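Local structure of nucleocapsid (Crimean-congo hemorrhagic fever virus, 4AKL) at residues 344-348 / 360-366; 106-110 / 312-316; 306-311 / 387-392. The protein binds single- and double-stranded RNA, probably takes part in packaging the viral genome, and probably also cuts double-stranded DNA without sequence specificity. One frame throughout, in Å; residues are numbered along the deposited sequence.

Contact 1 (344-348 / 360-366)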
ATOM      1  N   MET A 344      -6.213  23.679  -4.019  1.00 36.53           N
ATOM      2  CA  MET A 344      -5.293  23.042  -3.040  1.00 34.82           C
ATOM      3  C   MET A 344      -3.858  23.253  -3.537  1.00 34.37           C
ATOM      4  O   MET A 344      -2.981  23.617  -2.786  1.00 33.63           O
ATOM      5  CB  MET A 344      -5.643  21.564  -2.924  1.00 34.43           C
ATOM      6  CG  MET A 344      -4.873  20.740  -1.953  1.00 35.12           C
ATOM      7  SD  MET A 344      -3.310  20.173  -2.644  1.00 36.40           S
ATOM      8  CE  MET A 344      -4.027  18.857  -3.642  1.00 35.08           C
ATOM      9  N   LYS A 345      -3.627  23.086  -4.829  1.00 33.35           N
ATOM     10  CA  LYS A 345      -2.272  23.159  -5.318  1.00 33.30           C
ATOM     11  C   LYS A 345      -1.692  24.568  -5.232  1.00 33.45           C
ATOM     12  O   LYS A 345      -0.493  24.736  -4.859  1.00 32.44           O
ATOM     13  CB  LYS A 345      -2.189  22.572  -6.722  1.00 34.24           C
ATOM     14  CG  LYS A 345      -2.264  21.094  -6.708  1.00 35.86           C
ATOM     15  CD  LYS A 345      -2.423  20.465  -8.104  1.00 39.39           C
ATOM     16  CE  LYS A 345      -1.130  20.249  -8.758  1.00 41.87           C
ATOM     17  NZ  LYS A 345      -1.321  19.710 -10.145  1.00 45.11           N
ATOM     18  N   LYS A 346      -2.550  25.571  -5.505  1.00 33.27           N
ATOM     19  CA  LYS A 346      -2.165  26.973  -5.466  0.70 34.18           C
ATOM     20  C   LYS A 346      -1.875  27.460  -4.049  1.00 33.72           C
ATOM     21  O   LYS A 346      -1.048  28.391  -3.843  1.00 33.27           O
ATOM     22  CB  LYS A 346      -3.262  27.867  -6.120  0.70 35.65           C
ATOM     23  CG  LYS A 346      -3.587  27.502  -7.613  0.70 37.16           C
ATOM     24  CD  LYS A 346      -2.437  27.807  -8.602  0.70 38.25           C
ATOM     25  CE  LYS A 346      -2.621  27.012  -9.935  0.70 38.40           C
ATOM     26  NZ  LYS A 346      -1.449  27.181 -10.871  0.70 37.61           N
ATOM     27  N   ALA A 347      -2.555  26.847  -3.082  1.00 32.33           N
ATOM     28  CA  ALA A 347      -2.360  27.188  -1.682  1.00 32.35           C
ATOM     29  C   ALA A 347      -0.971  26.707  -1.205  1.00 31.72           C
ATOM     30  O   ALA A 347      -0.329  27.387  -0.379  1.00 32.11           O
ATOM     31  CB  ALA A 347      -3.451  26.576  -0.827  1.00 31.71           C
ATOM     32  N   LEU A 348      -0.517  25.557  -1.721  1.00 30.29           N
ATOM     33  CA  LEU A 348       0.876  25.071  -1.410  1.00 30.25           C
ATOM     34  C   LEU A 348       1.907  26.052  -1.991  1.00 31.39           C
ATOM     35  O   LEU A 348       2.919  26.337  -1.325  1.00 32.22           O
ATOM     36  CB  LEU A 348       1.127  23.665  -1.922  1.00 29.14           C
ATOM     37  CG  LEU A 348       0.319  22.538  -1.267  1.00 28.33           C
ATOM     38  CD1 LEU A 348       0.520  21.217  -2.005  1.00 25.66           C
ATOM     39  CD2 LEU A 348       0.745  22.373   0.217  1.00 28.05           C
ATOM     40  N   TYR A 360       4.928  20.559  -2.840  1.00 27.30           N
ATOM     41  CA  TYR A 360       4.402  20.703  -4.182  1.00 27.59           C
ATOM     42  C   TYR A 360       5.347  20.041  -5.181  1.00 27.79           C
ATOM     43  O   TYR A 360       4.890  19.356  -6.114  1.00 27.74           O
ATOM     44  CB  TYR A 360       4.245  22.191  -4.586  1.00 28.86           C
ATOM     45  CG  TYR A 360       3.531  22.408  -5.923  1.00 29.54           C
ATOM     46  CD1 TYR A 360       4.215  22.236  -7.161  1.00 30.84           C
ATOM     47  CD2 TYR A 360       2.198  22.771  -5.959  1.00 31.81           C
ATOM     48  CE1 TYR A 360       3.554  22.402  -8.392  1.00 31.93           C
ATOM     49  CE2 TYR A 360       1.513  22.973  -7.222  1.00 33.17           C
ATOM     50  CZ  TYR A 360       2.191  22.790  -8.418  1.00 33.02           C
ATOM     51  OH  TYR A 360       1.528  22.993  -9.645  1.00 31.89           O
ATOM     52  N   GLU A 361       6.638  20.225  -4.996  1.00 28.28           N
ATOM     53  CA  GLU A 361       7.617  19.690  -5.948  0.60 28.83           C
ATOM     54  C   GLU A 361       7.641  18.162  -6.002  1.00 28.20           C
ATOM     55  O   GLU A 361       8.137  17.591  -6.977  1.00 28.89           O
ATOM     56  CB  GLU A 361       8.989  20.230  -5.674  0.60 29.61           C
ATOM     57  CG  GLU A 361      10.072  19.887  -6.725  0.60 31.59           C
ATOM     58  CD  GLU A 361       9.836  20.468  -8.176  0.60 32.59           C
ATOM     59  OE1 GLU A 361       8.700  20.879  -8.560  0.60 32.66           O
ATOM     60  OE2 GLU A 361      10.814  20.490  -8.925  0.60 33.08           O
ATOM     61  N   LEU A 362       7.086  17.526  -4.988  1.00 27.12           N
ATOM     62  CA  LEU A 362       6.911  16.067  -4.992  1.00 27.46           C
ATOM     63  C   LEU A 362       5.795  15.549  -5.964  1.00 27.02           C
ATOM     64  O   LEU A 362       5.840  14.397  -6.422  1.00 26.99           O
ATOM     65  CB  LEU A 362       6.672  15.563  -3.577  1.00 25.77           C
ATOM     66  CG  LEU A 362       7.702  15.975  -2.533  1.00 27.21           C
ATOM     67  CD1 LEU A 362       7.302  15.390  -1.162  1.00 24.69           C
ATOM     68  CD2 LEU A 362       9.135  15.580  -2.932  1.00 27.11           C
ATOM     69  N   PHE A 363       4.816  16.392  -6.284  1.00 27.19           N
ATOM     70  CA  PHE A 363       3.718  15.975  -7.157  1.00 26.94           C
ATOM     71  C   PHE A 363       4.164  15.411  -8.477  1.00 27.63           C
ATOM     72  O   PHE A 363       4.986  16.010  -9.165  1.00 28.43           O
ATOM     73  CB  PHE A 363       2.748  17.127  -7.454  1.00 26.49           C
ATOM     74  CG  PHE A 363       1.882  17.544  -6.292  1.00 26.60           C
ATOM     75  CD1 PHE A 363       1.403  16.671  -5.404  1.00 28.33           C
ATOM     76  CD2 PHE A 363       1.508  18.891  -6.148  1.00 30.63           C
ATOM     77  CE1 PHE A 363       0.573  17.074  -4.327  1.00 29.97           C
ATOM     78  CE2 PHE A 363       0.713  19.295  -5.095  1.00 31.19           C
ATOM     79  CZ  PHE A 363       0.231  18.359  -4.180  1.00 30.62           C
ATOM     80  N   ALA A 364       3.605  14.276  -8.856  1.00 27.24           N
ATOM     81  CA  ALA A 364       3.927  13.694 -10.171  1.00 29.04           C
ATOM     82  C   ALA A 364       2.804  13.815 -11.216  1.00 29.91           C
ATOM     83  O   ALA A 364       2.874  13.220 -12.313  1.00 30.83           O
ATOM     84  CB  ALA A 364       4.332  12.205  -9.998  1.00 28.58           C
ATOM     85  N   ASP A 365       1.768  14.561 -10.890  1.00 30.55           N
ATOM     86  CA  ASP A 365       0.562  14.616 -11.743  1.00 31.95           C
ATOM     87  C   ASP A 365       0.842  14.895 -13.215  1.00 32.67           C
ATOM     88  O   ASP A 365       0.248  14.285 -14.070  1.00 33.00           O
ATOM     89  CB  ASP A 365      -0.437  15.678 -11.242  1.00 32.19           C
ATOM     90  CG  ASP A 365      -0.849  15.430  -9.765  1.00 34.11           C
ATOM     91  OD1 ASP A 365      -0.017  15.572  -8.879  1.00 34.34           O
ATOM     92  OD2 ASP A 365      -1.997  15.053  -9.525  1.00 39.52           O
ATOM     93  N   ASP A 366       1.742  15.808 -13.486  1.00 33.36           N
ATOM     94  CA  ASP A 366       2.006  16.266 -14.843  1.00 35.24           C
ATOM     95  C   ASP A 366       3.257  15.704 -15.435  1.00 35.48           C
ATOM     96  O   ASP A 366       3.512  15.914 -16.633  1.00 36.54           O
ATOM     97  CB  ASP A 366       2.096  17.803 -14.842  1.00 35.98           C
ATOM     98  CG  ASP A 366       0.732  18.468 -14.659  1.00 38.58           C
ATOM     99  OD1 ASP A 366      -0.303  17.907 -15.119  1.00 42.86           O
ATOM    100  OD2 ASP A 366       0.692  19.554 -14.072  1.00 42.14           O
TER
HETATM  101  O   HOH W   1      -0.897  24.436  -9.674  1.00 41.65           O

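Contact 2 (106-110 / 312-316)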
ATOM      1  N   TRP A 106      14.885   3.971  -3.909  1.00 38.15           N
ATOM      2  CA  TRP A 106      13.780   4.805  -4.364  1.00 36.21           C
ATOM      3  C   TRP A 106      13.911   6.270  -3.973  1.00 35.91           C
ATOM      4  O   TRP A 106      13.570   7.156  -4.780  1.00 36.83           O
ATOM      5  CB  TRP A 106      12.414   4.235  -3.887  1.00 35.67           C
ATOM      6  CG  TRP A 106      12.291   3.748  -2.467  1.00 34.22           C
ATOM      7  CD1 TRP A 106      12.698   2.543  -1.969  1.00 35.75           C
ATOM      8  CD2 TRP A 106      11.698   4.438  -1.391  1.00 32.33           C
ATOM      9  NE1 TRP A 106      12.414   2.447  -0.650  1.00 34.55           N
ATOM     10  CE2 TRP A 106      11.787   3.596  -0.260  1.00 33.25           C
ATOM     11  CE3 TRP A 106      11.101   5.681  -1.263  1.00 31.36           C
ATOM     12  CZ2 TRP A 106      11.302   3.960   0.978  1.00 32.23           C
ATOM     13  CZ3 TRP A 106      10.629   6.058  -0.025  1.00 30.70           C
ATOM     14  CH2 TRP A 106      10.716   5.189   1.079  1.00 31.06           C
ATOM     15  N   ASP A 107      14.383   6.559  -2.761  1.00 35.66           N
ATOM     16  CA  ASP A 107      14.495   7.946  -2.271  1.00 35.15           C
ATOM     17  C   ASP A 107      15.461   8.808  -3.108  1.00 35.41           C
ATOM     18  O   ASP A 107      15.123   9.941  -3.471  1.00 34.63           O
ATOM     19  CB  ASP A 107      14.875   7.954  -0.763  1.00 35.09           C
ATOM     20  CG  ASP A 107      15.167   9.366  -0.209  1.00 36.33           C
ATOM     21  OD1 ASP A 107      14.282  10.269  -0.307  1.00 32.61           O
ATOM     22  OD2 ASP A 107      16.299   9.548   0.370  1.00 37.56           O
ATOM     23  N   GLU A 108      16.628   8.284  -3.422  1.00 36.16           N
ATOM     24  CA  GLU A 108      17.615   9.014  -4.238  1.00 37.48           C
ATOM     25  C   GLU A 108      17.247   9.034  -5.746  1.00 36.88           C
ATOM     26  O   GLU A 108      17.878   9.728  -6.556  1.00 37.41           O
ATOM     27  CB  GLU A 108      19.038   8.449  -4.011  1.00 39.46           C
ATOM     28  CG  GLU A 108      19.620   8.901  -2.677  1.00 42.11           C
ATOM     29  CD  GLU A 108      21.099   8.499  -2.475  1.00 47.21           C
ATOM     30  OE1 GLU A 108      21.712   7.805  -3.332  1.00 49.20           O
ATOM     31  OE2 GLU A 108      21.651   8.899  -1.420  1.00 51.83           O
ATOM     32  N   SER A 109      16.220   8.276  -6.105  1.00 35.83           N
ATOM     33  CA  SER A 109      15.703   8.238  -7.476  1.00 35.23           C
ATOM     34  C   SER A 109      14.337   8.894  -7.567  1.00 33.17           C
ATOM     35  O   SER A 109      13.689   8.724  -8.571  1.00 33.55           O
ATOM     36  CB  SER A 109      15.610   6.783  -7.960  1.00 35.69           C
ATOM     37  OG  SER A 109      16.919   6.324  -8.186  1.00 38.01           O
ATOM     38  N   TYR A 110      13.931   9.651  -6.531  1.00 31.34           N
ATOM     39  CA  TYR A 110      12.612  10.266  -6.485  1.00 29.42           C
ATOM     40  C   TYR A 110      12.315  11.022  -7.796  1.00 29.15           C
ATOM     41  O   TYR A 110      11.237  10.895  -8.321  1.00 28.71           O
ATOM     42  CB  TYR A 110      12.402  11.195  -5.274  1.00 28.26           C
ATOM     43  CG  TYR A 110      10.932  11.530  -5.140  1.00 27.45           C
ATOM     44  CD1 TYR A 110      10.070  10.709  -4.409  1.00 26.57           C
ATOM     45  CD2 TYR A 110      10.380  12.655  -5.810  1.00 26.60           C
ATOM     46  CE1 TYR A 110       8.684  11.008  -4.314  1.00 25.37           C
ATOM     47  CE2 TYR A 110       9.048  12.942  -5.737  1.00 24.93           C
ATOM     48  CZ  TYR A 110       8.192  12.123  -4.984  1.00 24.78           C
ATOM     49  OH  TYR A 110       6.876  12.430  -4.911  1.00 23.53           O
ATOM     50  N   TYR A 312       6.985   9.767   4.906  1.00 27.19           N
ATOM     51  CA  TYR A 312       8.021   9.996   3.941  1.00 27.99           C
ATOM     52  C   TYR A 312       7.844  11.391   3.291  1.00 27.73           C
ATOM     53  O   TYR A 312       8.827  12.121   3.083  1.00 28.02           O
ATOM     54  CB  TYR A 312       8.010   8.906   2.890  1.00 27.99           C
ATOM     55  CG  TYR A 312       8.986   9.140   1.800  1.00 28.27           C
ATOM     56  CD1 TYR A 312      10.351   9.169   2.064  1.00 28.72           C
ATOM     57  CD2 TYR A 312       8.562   9.341   0.488  1.00 27.71           C
ATOM     58  CE1 TYR A 312      11.288   9.396   1.045  1.00 29.12           C
ATOM     59  CE2 TYR A 312       9.511   9.578  -0.559  1.00 27.85           C
ATOM     60  CZ  TYR A 312      10.849   9.599  -0.273  1.00 29.77           C
ATOM     61  OH  TYR A 312      11.780   9.836  -1.282  1.00 31.67           O
ATOM     62  N   TRP A 313       6.595  11.764   2.984  1.00 27.22           N
ATOM     63  CA  TRP A 313       6.336  13.043   2.316  1.00 27.00           C
ATOM     64  C   TRP A 313       6.589  14.188   3.261  1.00 27.41           C
ATOM     65  O   TRP A 313       7.142  15.206   2.843  1.00 28.06           O
ATOM     66  CB  TRP A 313       4.924  13.095   1.682  1.00 26.26           C
ATOM     67  CG  TRP A 313       4.772  12.078   0.553  1.00 26.33           C
ATOM     68  CD1 TRP A 313       5.741  11.719  -0.379  1.00 28.01           C
ATOM     69  CD2 TRP A 313       3.640  11.279   0.271  1.00 23.79           C
ATOM     70  NE1 TRP A 313       5.253  10.767  -1.229  1.00 27.76           N
ATOM     71  CE2 TRP A 313       3.960  10.474  -0.853  1.00 25.78           C
ATOM     72  CE3 TRP A 313       2.369  11.174   0.842  1.00 24.95           C
ATOM     73  CZ2 TRP A 313       3.072   9.591  -1.400  1.00 24.50           C
ATOM     74  CZ3 TRP A 313       1.488  10.289   0.305  1.00 24.94           C
ATOM     75  CH2 TRP A 313       1.835   9.499  -0.812  1.00 26.42           C
ATOM     76  N   LEU A 314       6.204  14.031   4.520  1.00 27.28           N
ATOM     77  CA  LEU A 314       6.594  15.004   5.520  1.00 28.20           C
ATOM     78  C   LEU A 314       8.111  15.179   5.570  1.00 29.55           C
ATOM     79  O   LEU A 314       8.614  16.307   5.508  1.00 30.45           O
ATOM     80  CB  LEU A 314       6.141  14.591   6.882  1.00 28.47           C
ATOM     81  CG  LEU A 314       4.687  14.516   7.246  1.00 27.53           C
ATOM     82  CD1 LEU A 314       4.625  14.195   8.757  1.00 23.65           C
ATOM     83  CD2 LEU A 314       3.922  15.825   6.899  1.00 24.90           C
ATOM     84  N   TYR A 315       8.834  14.065   5.642  1.00 29.72           N
ATOM     85  CA  TYR A 315      10.295  14.113   5.649  1.00 31.08           C
ATOM     86  C   TYR A 315      10.815  14.848   4.402  1.00 31.34           C
ATOM     87  O   TYR A 315      11.555  15.815   4.532  1.00 32.42           O
ATOM     88  CB  TYR A 315      10.868  12.702   5.830  1.00 31.56           C
ATOM     89  CG  TYR A 315      12.245  12.556   5.384  1.00 32.92           C
ATOM     90  CD1 TYR A 315      13.321  12.971   6.196  1.00 35.51           C
ATOM     91  CD2 TYR A 315      12.522  12.006   4.168  1.00 31.25           C
ATOM     92  CE1 TYR A 315      14.660  12.806   5.748  1.00 36.29           C
ATOM     93  CE2 TYR A 315      13.848  11.857   3.724  1.00 33.51           C
ATOM     94  CZ  TYR A 315      14.895  12.257   4.519  1.00 34.66           C
ATOM     95  OH  TYR A 315      16.197  12.090   4.043  1.00 35.23           O
ATOM     96  N   LYS A 316      10.390  14.429   3.211  1.00 30.66           N
ATOM     97  CA  LYS A 316      10.841  15.068   1.989  1.00 30.82           C
ATOM     98  C   LYS A 316      10.507  16.544   1.879  1.00 30.64           C
ATOM     99  O   LYS A 316      11.257  17.250   1.281  1.00 30.60           O
ATOM    100  CB  LYS A 316      10.277  14.381   0.748  1.00 30.44           C
ATOM    101  CG  LYS A 316      10.820  13.035   0.518  1.00 32.31           C
ATOM    102  CD  LYS A 316      12.389  13.012   0.269  1.00 34.68           C
ATOM    103  CE  LYS A 316      12.703  13.246  -1.203  1.00 36.47           C
ATOM    104  NZ  LYS A 316      14.095  12.829  -1.507  1.00 37.85           N
TER

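Contact 3 (306-311 / 387-392)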
ATOM      1  N   THR A 306      -0.125   3.731   3.686  1.00 28.09           N
ATOM      2  CA  THR A 306      -0.646   5.068   3.844  1.00 27.22           C
ATOM      3  C   THR A 306       0.108   5.870   4.877  1.00 28.01           C
ATOM      4  O   THR A 306       0.489   6.998   4.627  1.00 27.65           O
ATOM      5  CB  THR A 306      -2.173   5.024   4.153  1.00 28.00           C
ATOM      6  OG1 THR A 306      -2.838   4.466   3.027  1.00 26.40           O
ATOM      7  CG2 THR A 306      -2.803   6.425   4.454  1.00 24.44           C
ATOM      8  N   VAL A 307       0.346   5.293   6.027  1.00 28.73           N
ATOM      9  CA  VAL A 307       1.006   6.033   7.035  1.00 29.14           C
ATOM     10  C   VAL A 307       2.512   6.210   6.721  1.00 29.04           C
ATOM     11  O   VAL A 307       3.058   7.294   6.922  1.00 28.93           O
ATOM     12  CB  VAL A 307       0.720   5.454   8.451  1.00 30.40           C
ATOM     13  CG1 VAL A 307       1.426   4.139   8.668  1.00 30.83           C
ATOM     14  CG2 VAL A 307       1.146   6.502   9.521  1.00 31.82           C
ATOM     15  N   PHE A 308       3.151   5.166   6.196  1.00 29.11           N
ATOM     16  CA  PHE A 308       4.571   5.242   5.867  1.00 28.92           C
ATOM     17  C   PHE A 308       4.850   6.292   4.816  1.00 27.92           C
ATOM     18  O   PHE A 308       5.748   7.155   4.981  1.00 26.92           O
ATOM     19  CB  PHE A 308       5.109   3.875   5.422  1.00 28.83           C
ATOM     20  CG  PHE A 308       6.566   3.881   5.078  1.00 29.74           C
ATOM     21  CD1 PHE A 308       7.531   4.144   6.052  1.00 32.09           C
ATOM     22  CD2 PHE A 308       6.988   3.671   3.790  1.00 29.88           C
ATOM     23  CE1 PHE A 308       8.845   4.161   5.756  1.00 32.31           C
ATOM     24  CE2 PHE A 308       8.283   3.688   3.468  1.00 31.23           C
ATOM     25  CZ  PHE A 308       9.251   3.927   4.440  1.00 32.42           C
ATOM     26  N   SER A 309       4.098   6.197   3.710  1.00 27.21           N
ATOM     27  CA  SER A 309       4.251   7.119   2.622  1.00 26.17           C
ATOM     28  C   SER A 309       3.917   8.508   3.128  1.00 25.87           C
ATOM     29  O   SER A 309       4.599   9.440   2.806  1.00 25.79           O
ATOM     30  CB  SER A 309       3.383   6.714   1.407  1.00 26.24           C
ATOM     31  OG  SER A 309       3.984   5.718   0.584  1.00 26.46           O
ATOM     32  N   SER A 310       2.900   8.656   3.961  1.00 25.63           N
ATOM     33  CA  SER A 310       2.609   9.983   4.453  1.00 26.30           C
ATOM     34  C   SER A 310       3.763  10.632   5.256  1.00 26.68           C
ATOM     35  O   SER A 310       4.001  11.847   5.117  1.00 25.61           O
ATOM     36  CB  SER A 310       1.265  10.017   5.211  1.00 26.39           C
ATOM     37  OG  SER A 310       0.167   9.823   4.253  1.00 25.51           O
ATOM     38  N   TYR A 311       4.468   9.826   6.062  1.00 27.07           N
ATOM     39  CA  TYR A 311       5.591  10.313   6.850  1.00 27.49           C
ATOM     40  C   TYR A 311       6.814  10.588   5.940  1.00 27.84           C
ATOM     41  O   TYR A 311       7.582  11.556   6.177  1.00 27.71           O
ATOM     42  CB  TYR A 311       5.929   9.342   8.001  1.00 28.83           C
ATOM     43  CG  TYR A 311       5.279   9.769   9.293  1.00 28.78           C
ATOM     44  CD1 TYR A 311       5.849  10.735  10.073  1.00 29.38           C
ATOM     45  CD2 TYR A 311       4.069   9.234   9.709  1.00 28.87           C
ATOM     46  CE1 TYR A 311       5.252  11.156  11.267  1.00 30.12           C
ATOM     47  CE2 TYR A 311       3.464   9.644  10.883  1.00 28.26           C
ATOM     48  CZ  TYR A 311       4.057  10.605  11.654  1.00 29.45           C
ATOM     49  OH  TYR A 311       3.436  11.014  12.779  1.00 30.90           O
ATOM     50  N   GLU A 387      -4.183  10.677   1.403  1.00 25.67           N
ATOM     51  CA  GLU A 387      -3.465   9.706   2.251  1.00 26.10           C
ATOM     52  C   GLU A 387      -2.915  10.448   3.456  1.00 26.13           C
ATOM     53  O   GLU A 387      -3.098  10.029   4.579  1.00 27.21           O
ATOM     54  CB  GLU A 387      -2.297   9.040   1.506  1.00 26.25           C
ATOM     55  CG  GLU A 387      -2.655   8.283   0.224  1.00 27.66           C
ATOM     56  CD  GLU A 387      -3.269   6.956   0.502  1.00 30.61           C
ATOM     57  OE1 GLU A 387      -2.750   6.271   1.352  1.00 32.98           O
ATOM     58  OE2 GLU A 387      -4.255   6.582  -0.140  1.00 33.80           O
ATOM     59  N   MET A 388      -2.250  11.569   3.195  1.00 24.74           N
ATOM     60  CA  MET A 388      -1.769  12.435   4.277  1.00 24.76           C
ATOM     61  C   MET A 388      -2.932  12.977   5.096  1.00 25.28           C
ATOM     62  O   MET A 388      -2.825  13.068   6.319  1.00 25.41           O
ATOM     63  CB  MET A 388      -0.954  13.609   3.711  1.00 24.64           C
ATOM     64  CG  MET A 388       0.233  13.212   2.909  1.00 23.60           C
ATOM     65  SD  MET A 388       1.246  14.636   2.346  1.00 26.17           S
ATOM     66  CE  MET A 388       2.039  14.981   3.881  1.00 24.54           C
ATOM     67  N   GLY A 389      -4.055  13.310   4.437  1.00 24.61           N
ATOM     68  CA  GLY A 389      -5.203  13.879   5.119  1.00 25.16           C
ATOM     69  C   GLY A 389      -5.818  12.889   6.138  1.00 26.12           C
ATOM     70  O   GLY A 389      -6.179  13.286   7.218  1.00 26.66           O
ATOM     71  N   VAL A 390      -5.952  11.621   5.796  1.00 26.52           N
ATOM     72  CA  VAL A 390      -6.486  10.688   6.785  1.00 28.01           C
ATOM     73  C   VAL A 390      -5.522  10.490   7.977  1.00 28.73           C
ATOM     74  O   VAL A 390      -5.957  10.306   9.101  1.00 29.82           O
ATOM     75  CB  VAL A 390      -6.922   9.323   6.167  1.00 27.91           C
ATOM     76  CG1 VAL A 390      -5.716   8.509   5.717  1.00 29.01           C
ATOM     77  CG2 VAL A 390      -7.758   8.559   7.142  1.00 28.47           C
ATOM     78  N   CYS A 391      -4.211  10.576   7.750  1.00 28.72           N
ATOM     79  CA  CYS A 391      -3.275  10.435   8.877  1.00 29.10           C
ATOM     80  C   CYS A 391      -3.171  11.622   9.837  1.00 29.30           C
ATOM     81  O   CYS A 391      -3.053  11.452  11.062  1.00 29.19           O
ATOM     82  CB  CYS A 391      -1.888  10.173   8.319  1.00 29.35           C
ATOM     83  SG  CYS A 391      -1.635   8.723   7.339  1.00 31.20           S
ATOM     84  N   PHE A 392      -3.167  12.843   9.253  1.00 28.75           N
ATOM     85  CA  PHE A 392      -2.822  14.088   9.973  1.00 28.95           C
ATOM     86  C   PHE A 392      -3.892  15.172   9.928  1.00 29.12           C
ATOM     87  O   PHE A 392      -3.732  16.211  10.592  1.00 30.01           O
ATOM     88  CB  PHE A 392      -1.568  14.726   9.377  1.00 28.07           C
ATOM     89  CG  PHE A 392      -0.436  13.762   9.094  1.00 27.94           C
ATOM     90  CD1 PHE A 392       0.007  12.869  10.047  1.00 28.39           C
ATOM     91  CD2 PHE A 392       0.215  13.792   7.883  1.00 27.61           C
ATOM     92  CE1 PHE A 392       1.050  12.019   9.766  1.00 27.85           C
ATOM     93  CE2 PHE A 392       1.253  12.926   7.608  1.00 26.49           C
ATOM     94  CZ  PHE A 392       1.657  12.065   8.541  1.00 27.14           C
TER

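Contact 1 (344-348 / 360-366)
Lys345 lays its aliphatic chain along two aromatic rings of segment 360-366. Lys345 CB lies 3.8 Å from Tyr360 CE2, and Lys345 CG lies 3.8 Å from Phe363 CE2. The backbone of the same residue also meets the tyrosine: Lys345 O is 3.5 Å from Tyr360 CD2, at the ring edge. Leu348, about one helical turn on, points toward the other segment. Leu348 CD1 packs 3.6 Å from Phe363 CZ, while Leu348 CB is 4.3 Å from Tyr360 CD2. Met344 SD reaches the same Phe363 CZ at 4.3 Å. One face of helix 341-350 thus packs on the end of helix 355-360 and the turn and loop that follow it, in a mainly helical nucleocapsid fold. A type I beta turn from Tyr360 to Phe363, with Phe363 N hydrogen-bonded to Tyr360 O at 3.0 Å, brings both rings to the helix. Leu334 and Phe330 of helix 324-336 pack against Met344 and Leu348, respectively.

The polar part is looser. Lys345 NZ stays 4.5 Å from Asp365 OD1 and 4.4 Å from Asp366 OD2, beyond salt-bridge range. Asp365 OD1 instead accepts a hydrogen bond from the backbone N of Ala382. At the outer side, one water bridges the segments, 2.8 Å from Tyr360 OH and 3.0 Å from Lys346 NZ, the latter bond weak.

Contact 2 (106-110 / 312-316)
This is a buried polar and aromatic contact between the end of helix 104-107, with the turn after it, and the last turn of helix 306-316. Asp107 is its polar centre. Asp107 OD1 accepts a hydrogen bond from Tyr312 OH at 2.7 Å and forms a salt bridge with Lys316 NZ at 2.8 Å. Trp106 turns its edge to the face of Tyr312 in a T-shaped pair, with centroids 4.8 Å apart and planes at 67°. Trp106 NE1 is hydrogen-bonded to Asn125 OD1. A type I turn from Asp107 to Tyr110 brings the second tyrosine in, with Tyr110 CD1 3.7 Å from Tyr312 OH. Tyr110 OH is hydrogen-bonded to the backbone O of Leu362 and N of Leu380. Tyr312 and Lys316, at i and i+4 on one helix face, thus share one carboxylate oxygen beside a T-shaped Trp-Tyr pair, joining parts distant in sequence within the mainly helical nucleocapsid protein of a nairovirus.

Contact 3 (306-311 / 387-392)
Thr306, at the start of helix 306-316, points toward helix 385-392. Thr306 OG1 donates a very short hydrogen bond of 2.5 Å to Glu387 OE1. Lys411 forms a salt bridge with the other carboxylate oxygen of Glu387. The methyl of Thr306 is used as well: CG2 lies 3.8 Å from Val390 CG1 and 3.9 Å from Cys391 SG. Val307 adds a lighter contact, with its CA 3.8 Å from Cys391 SG. Phe308 points away and packs against Tyr126 and Trp133 of helix 120-136 and Phe96 of helix 86-98. Ser310 comes one turn after Thr306. It is a knob in a hole formed by Glu387, Met388, Cys391 and Phe392. Ser310 CA is 5.0 Å from Met388 CA, so the backbones come very close here, and a small residue fits. Ser310 OG donates back to Thr306 O of its own helix at 2.9 Å, which satisfies the hydroxyl inside the interface. Ser310 CB also touches Phe392 CE2 at 3.8 Å. Tyr311 starts away from the partner, but its ring swings round. The edge of Phe392 meets its face in a T-shaped pair, with centroids 5.1 Å apart and planes at 89°. Tyr311 OH is hydrogen-bonded to Ala83 O. The short axes approach to 8.9 Å and cross at -99°, a nearly perpendicular knob-into-hole helix crossing in the buried core of this mainly helical nucleocapsid protein.

Overall arrangement
Helix 306-316 links contacts 2 and 3: its first half crosses 387-392, and its last turn meets 106-110. Their centres are 14 Å apart, and they touch where Trp313 CE3 packs 3.6 Å from Met388 CG and Trp106 CH2 packs 3.7 Å from Phe308 CE2. Contact 1 lies 15 Å from contact 2, centre to centre. Leu362 joins them: Leu362 O is 2.7 Å from Tyr110 OH, a probable hydrogen bond, and Leu362 CD1 is 3.7 Å from Lys316 CB. Contacts 1 and 3 do not touch; their nearest atoms are about 7 Å apart. The centre of contact 3 is nearest the chain centre, about 11 Å away, against about 16 Å for contact 2 and 21 Å for contact 1.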